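Local structure of probable quinone reductase Qor (NADPH:quinone reductase) (Zeta-crystallin homolog protein) (Mycobacterium tuberculosis, 4RVU) at residues T132-L137 against A287-D292. The protein binds NADPH and probably transfers electrons from it to quinones. Residues are numbered along the deposited sequence; the frame is centred on the assembly and turned at random.
With NDP (NADPH dihydro-nicotinamide-adenine-dinucleotide phosphate), chain E.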
# COMPACT_ATOMS: atom_id res chain seq x y z
N THR A 132 -5.39 -17.36 -4.18
CA THR A 132 -4.39 -16.30 -4.06
C THR A 132 -4.37 -15.43 -5.31
O THR A 132 -4.39 -14.21 -5.21
CB THR A 132 -3.01 -16.88 -3.79
OG1 THR A 132 -3.04 -17.61 -2.55
CG2 THR A 132 -1.96 -15.77 -3.69
N ALA A 133 -4.34 -16.04 -6.49
CA ALA A 133 -4.42 -15.26 -7.72
C ALA A 133 -5.70 -14.42 -7.75
O ALA A 133 -5.68 -13.25 -8.15
CB ALA A 133 -4.33 -16.16 -8.96
N HIS A 134 -6.81 -15.00 -7.29
CA HIS A 134 -8.07 -14.26 -7.28
C HIS A 134 -7.96 -13.00 -6.43
O HIS A 134 -8.29 -11.90 -6.90
CB HIS A 134 -9.22 -15.12 -6.74
CG HIS A 134 -10.55 -14.43 -6.80
ND1 HIS A 134 -11.00 -13.59 -5.80
CD2 HIS A 134 -11.52 -14.44 -7.75
CE1 HIS A 134 -12.20 -13.13 -6.12
NE2 HIS A 134 -12.53 -13.62 -7.30
N TYR A 135 -7.52 -13.13 -5.18
CA TYR A 135 -7.50 -11.96 -4.31
C TYR A 135 -6.47 -10.93 -4.81
O TYR A 135 -6.67 -9.72 -4.68
CB TYR A 135 -7.36 -12.32 -2.81
CG TYR A 135 -5.95 -12.58 -2.26
CD1 TYR A 135 -5.02 -11.55 -2.15
CD2 TYR A 135 -5.60 -13.83 -1.75
CE1 TYR A 135 -3.76 -11.76 -1.63
CE2 TYR A 135 -4.34 -14.06 -1.21
CZ TYR A 135 -3.43 -13.01 -1.15
OH TYR A 135 -2.18 -13.20 -0.62
N LEU A 136 -5.39 -11.43 -5.40
CA LEU A 136 -4.36 -10.53 -5.94
C LEU A 136 -4.91 -9.68 -7.09
O LEU A 136 -4.63 -8.48 -7.16
CB LEU A 136 -3.12 -11.32 -6.37
CG LEU A 136 -2.18 -11.82 -5.27
CD1 LEU A 136 -1.09 -12.74 -5.83
CD2 LEU A 136 -1.56 -10.66 -4.47
N LEU A 137 -5.69 -10.31 -7.97
CA LEU A 137 -6.20 -9.66 -9.19
C LEU A 137 -7.53 -8.94 -9.00
O LEU A 137 -7.88 -8.08 -9.80
CB LEU A 137 -6.38 -10.69 -10.30
CG LEU A 137 -5.11 -11.31 -10.85
CD1 LEU A 137 -5.46 -12.48 -11.75
CD2 LEU A 137 -4.33 -10.27 -11.63
N ALA A 287 -13.78 -19.05 -4.29
CA ALA A 287 -13.69 -20.42 -4.79
C ALA A 287 -14.60 -20.60 -6.01
O ALA A 287 -14.21 -21.22 -7.00
CB ALA A 287 -14.05 -21.41 -3.70
N ALA A 288 -15.80 -20.04 -5.94
CA ALA A 288 -16.73 -20.10 -7.07
C ALA A 288 -16.21 -19.37 -8.31
O ALA A 288 -16.32 -19.89 -9.42
CB ALA A 288 -18.11 -19.57 -6.66
N GLU A 289 -15.66 -18.16 -8.13
CA GLU A 289 -15.08 -17.45 -9.27
C GLU A 289 -13.89 -18.23 -9.85
O GLU A 289 -13.69 -18.25 -11.06
CB GLU A 289 -14.69 -16.01 -8.91
CG GLU A 289 -15.85 -15.14 -8.41
CD GLU A 289 -15.71 -13.65 -8.76
OE1 GLU A 289 -14.57 -13.16 -8.95
OE2 GLU A 289 -16.76 -12.96 -8.84
N LEU A 290 -13.11 -18.88 -8.99
CA LEU A 290 -12.02 -19.74 -9.47
C LEU A 290 -12.53 -20.91 -10.32
O LEU A 290 -12.01 -21.17 -11.41
CB LEU A 290 -11.17 -20.27 -8.31
CG LEU A 290 -10.09 -21.30 -8.65
CD1 LEU A 290 -9.02 -20.72 -9.57
CD2 LEU A 290 -9.46 -21.86 -7.38
N PHE A 291 -13.53 -21.63 -9.82
CA PHE A 291 -14.04 -22.77 -10.58
C PHE A 291 -14.80 -22.34 -11.82
O PHE A 291 -14.81 -23.06 -12.83
CB PHE A 291 -14.87 -23.73 -9.70
CG PHE A 291 -14.03 -24.57 -8.78
CD1 PHE A 291 -13.09 -25.45 -9.31
CD2 PHE A 291 -14.17 -24.48 -7.41
CE1 PHE A 291 -12.30 -26.23 -8.47
CE2 PHE A 291 -13.40 -25.26 -6.56
CZ PHE A 291 -12.46 -26.13 -7.09
N ASP A 292 -15.41 -21.16 -11.78
CA ASP A 292 -16.00 -20.58 -12.99
C ASP A 292 -14.95 -20.36 -14.08
O ASP A 292 -15.16 -20.70 -15.25
CB ASP A 292 -16.72 -19.26 -12.68
CG ASP A 292 -18.00 -19.46 -11.88
OD1 ASP A 292 -18.40 -20.63 -11.66
OD2 ASP A 292 -18.60 -18.45 -11.46
PA NDP E . 6.22 -21.47 -7.09
O1A NDP E . 5.62 -22.67 -7.77
O2A NDP E . 6.08 -20.11 -7.71
O5B NDP E . 7.79 -21.76 -6.84
C5B NDP E . 8.66 -20.70 -6.48
C4B NDP E . 9.28 -20.15 -7.76
O4B NDP E . 9.94 -18.91 -7.51
C3B NDP E . 10.34 -21.08 -8.31
O3B NDP E . 9.78 -22.05 -9.19
C2B NDP E . 11.28 -20.14 -9.03
O2B NDP E . 10.98 -20.08 -10.42
C1B NDP E . 11.06 -18.78 -8.39
N9A NDP E . 12.29 -18.43 -7.65
C8A NDP E . 13.07 -17.36 -7.87
N7A NDP E . 14.13 -17.35 -7.03
C5A NDP E . 14.04 -18.44 -6.25
C6A NDP E . 14.83 -19.03 -5.15
N6A NDP E . 15.96 -18.43 -4.71
N1A NDP E . 14.39 -20.18 -4.60
C2A NDP E . 13.26 -20.78 -5.03
N3A NDP E . 12.50 -20.30 -6.02
C4A NDP E . 12.82 -19.15 -6.66
O3 NDP E . 5.67 -21.42 -5.58
PN NDP E . 4.12 -21.21 -5.26
O1N NDP E . 3.37 -21.05 -6.55
O2N NDP E . 3.71 -22.26 -4.26
O5D NDP E . 4.12 -19.79 -4.51
C5D NDP E . 4.61 -18.62 -5.16
C4D NDP E . 5.02 -17.58 -4.13
O4D NDP E . 3.85 -16.98 -3.57
C3D NDP E . 5.76 -18.22 -2.98
O3D NDP E . 6.80 -17.32 -2.57
C2D NDP E . 4.74 -18.33 -1.87
O2D NDP E . 5.37 -18.21 -0.59
C1D NDP E . 3.82 -17.16 -2.16
N1N NDP E . 2.43 -17.37 -1.75
C2N NDP E . 1.83 -16.43 -1.03
C3N NDP E . 0.51 -16.53 -0.61
C7N NDP E . -0.09 -15.43 0.21
O7N NDP E . -1.27 -15.50 0.51
N7N NDP E . 0.68 -14.41 0.57
C4N NDP E . -0.32 -17.74 -0.98
C5N NDP E . 0.44 -18.69 -1.79
C6N NDP E . 1.77 -18.47 -2.14
P2B NDP E . 12.01 -19.43 -11.47
O1X NDP E . 13.05 -18.77 -10.60
O2X NDP E . 12.53 -20.60 -12.25
O3X NDP E . 11.18 -18.49 -12.28
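Glu289 OE1 is gripped by two groups, the ring nitrogen His134 NE2 and the ammonium group of Lys138, the latter through a salt bridge. His134 NE2 donates to Glu289 OE1 over 2.7 Å, and an N-H...O angle of 166° makes the bond nearly straight. The acceptor lies almost in the imidazole plane, at the ring edge, whereas the nitrogen stands 38° out of the carboxylate plane, above it; the planes of the two flat groups are also steeply inclined to each other. With CG anti to the backbone N (chi1 -176°), the imidazole of His134 reaches out from helix 120-140 to helix 280-295; the nearest CA atoms of 132-137 and 287-292, those of His134 and Leu290, are 7.1 Å apart. Glu289 CB adds a nonpolar touch, 3.7 Å from His134 CD2. Trp285 meets the imidazole edge-to-face.

The next residue of helix 120-140, Tyr135, serves the cofactor: its OH donates to the nicotinamide carboxamide oxygen O7N of NADPH at 2.7 Å, while Thr132 OG1 lies 3.1 Å from C4N of the nicotinamide ring. His134 and Glu289 are the one pair in contact between 132-137 and 287-292, with Lys138 probably stabilising the negative charge on Glu289. Arg286 NH2 can only donate to His134 ND1, which is consistent with a neutral imidazole protonated on NE2, its rotation fixed from both nitrogens.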